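Local coordinates for protein carboxylic ester hydrolase (Aspergillus niger, PDB 7K4O) that probably hydrolyses ester bonds of tannins, releasing gallic acid, as a secreted serine esterase of the tannase family, at residues G205-A210 with I412-D417. Residues are numbered along the deposited sequence; the frame is centred on the assembly and turned at random.
Sequences GAIIGA and IHFHGD
The ring of Phe414 lies across the neighbouring strand at Gly209, whose CA sits 3.6 Å from the ring centroid, over one face and displaced toward the rim. Its chi1 of 65°, with CG between the backbone N and the carbonyl carbon, folds the ring over that strand. Glycine suits the place, since a CB here would run into CZ. CG2 of the branched Ile207, which fills the same buried sheet face, meets the ring at its edge, 4.3 Å from CE1, and Asn481 of helix 481-491 touches both side chains. Strands 205-209 and 410-416 are parallel neighbours in the central sheet of an alpha/beta-hydrolase fold, joined by four backbone hydrogen bonds donated alternately from each side. Just past the end of strand 205-209, the small methyl of Ala210 rests squarely on the imidazole of His415, CB 3.7 Å from the ring centroid and 5° off its normal. A hydrogen bond between His415 ND1 and Ser427 OG, and one donated by NE2 to Ile422 O, hold this buried ring. His413, with CG anti to N (chi1 -180°), sets CD2 3.6 Å from Ile208 O; histidine suits both interior places because each nitrogen meets a polar partner, here Tyr455 OH and Ser427 OG.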
loop_
_atom_site.group_PDB
_atom_site.type_symbol
_atom_site.label_atom_id
_atom_site.label_comp_id
_atom_site.label_asym_id
_atom_site.label_seq_id
_atom_site.Cartn_x
_atom_site.Cartn_y
_atom_site.Cartn_z
ATOM N N GLY A 205 6.080 15.151 -5.232
ATOM C CA GLY A 205 6.597 14.031 -4.434
ATOM C C GLY A 205 5.469 13.088 -4.093
ATOM O O GLY A 205 4.378 13.543 -3.737
ATOM N N ALA A 206 5.700 11.781 -4.210
ATOM C CA ALA A 206 4.694 10.772 -3.822
ATOM C C ALA A 206 5.298 9.867 -2.744
ATOM O O ALA A 206 6.427 9.392 -2.908
ATOM C CB ALA A 206 4.283 9.950 -5.021
ATOM N N ILE A 207 4.573 9.672 -1.672
ATOM C CA ILE A 207 4.889 8.787 -0.525
ATOM C C ILE A 207 3.959 7.580 -0.587
ATOM O O ILE A 207 2.740 7.725 -0.477
ATOM C CB ILE A 207 4.743 9.515 0.818
ATOM C CG1 ILE A 207 5.633 10.749 0.907
ATOM C CG2 ILE A 207 4.974 8.567 1.959
ATOM C CD1 ILE A 207 5.122 11.730 1.932
ATOM N N ILE A 208 4.538 6.417 -0.839
ATOM C CA ILE A 208 3.790 5.180 -1.200
ATOM C C ILE A 208 4.218 4.019 -0.316
ATOM O O ILE A 208 5.383 3.636 -0.388
ATOM C CB ILE A 208 3.953 4.858 -2.682
ATOM C CG1 ILE A 208 3.290 5.955 -3.510
ATOM C CG2 ILE A 208 3.346 3.478 -2.966
ATOM C CD1 ILE A 208 3.668 5.958 -4.951
ATOM N N GLY A 209 3.278 3.541 0.475
ATOM C CA GLY A 209 3.474 2.305 1.242
ATOM C C GLY A 209 2.872 1.077 0.565
ATOM O O GLY A 209 1.716 1.179 0.074
ATOM N N ALA A 210 3.585 -0.063 0.624
ATOM C CA ALA A 210 3.112 -1.444 0.276
ATOM C C ALA A 210 1.942 -1.405 -0.703
ATOM O O ALA A 210 0.805 -1.713 -0.354
ATOM C CB ALA A 210 2.707 -2.166 1.540
ATOM N N ILE A 412 9.210 8.270 -2.486
ATOM C CA ILE A 412 9.615 7.441 -1.314
ATOM C C ILE A 412 8.614 6.285 -1.256
ATOM O O ILE A 412 7.415 6.528 -1.104
ATOM C CB ILE A 412 9.629 8.239 0.009
ATOM C CG1 ILE A 412 10.718 9.297 -0.004
ATOM C CG2 ILE A 412 9.745 7.285 1.179
ATOM C CD1 ILE A 412 10.645 10.250 1.151
ATOM N N HIS A 413 9.114 5.086 -1.451
ATOM C CA HIS A 413 8.321 3.843 -1.458
ATOM C C HIS A 413 8.813 2.976 -0.294
ATOM O O HIS A 413 10.027 2.740 -0.193
ATOM C CB HIS A 413 8.529 3.208 -2.821
ATOM C CG HIS A 413 7.832 1.926 -3.114
ATOM N ND1 HIS A 413 7.970 1.334 -4.344
ATOM C CD2 HIS A 413 7.058 1.109 -2.370
ATOM C CE1 HIS A 413 7.278 0.190 -4.345
ATOM N NE2 HIS A 413 6.711 0.018 -3.167
ATOM N N PHE A 414 7.903 2.485 0.511
ATOM C CA PHE A 414 8.292 1.609 1.649
ATOM C C PHE A 414 7.376 0.403 1.721
ATOM O O PHE A 414 6.251 0.413 1.222
ATOM C CB PHE A 414 8.316 2.378 2.972
ATOM C CG PHE A 414 6.990 2.888 3.430
ATOM C CD1 PHE A 414 6.490 4.087 2.930
ATOM C CD2 PHE A 414 6.253 2.192 4.378
ATOM C CE1 PHE A 414 5.232 4.514 3.305
ATOM C CE2 PHE A 414 5.012 2.639 4.762
ATOM C CZ PHE A 414 4.520 3.821 4.247
ATOM N N HIS A 415 7.857 -0.650 2.385
ATOM C CA HIS A 415 7.110 -1.914 2.492
ATOM C C HIS A 415 7.565 -2.689 3.738
ATOM O O HIS A 415 8.784 -2.872 3.894
ATOM C CB HIS A 415 7.296 -2.707 1.192
ATOM C CG HIS A 415 6.235 -3.709 0.943
ATOM N ND1 HIS A 415 5.698 -3.888 -0.331
ATOM C CD2 HIS A 415 5.615 -4.614 1.759
ATOM C CE1 HIS A 415 4.783 -4.840 -0.270
ATOM N NE2 HIS A 415 4.690 -5.304 0.993
ATOM N N GLY A 416 6.647 -3.168 4.550
ATOM C CA GLY A 416 7.013 -3.991 5.713
ATOM C C GLY A 416 7.637 -5.315 5.325
ATOM O O GLY A 416 7.128 -5.993 4.428
ATOM N N ASP A 417 8.699 -5.733 6.017
ATOM C CA ASP A 417 9.392 -7.021 5.761
ATOM C C ASP A 417 8.472 -8.188 6.131
ATOM O O ASP A 417 8.702 -9.266 5.550
ATOM C CB ASP A 417 10.703 -7.111 6.580
ATOM C CG ASP A 417 11.887 -6.663 5.761
ATOM O OD1 ASP A 417 12.272 -7.428 4.876
ATOM O OD2 ASP A 417 12.434 -5.560 6.043
#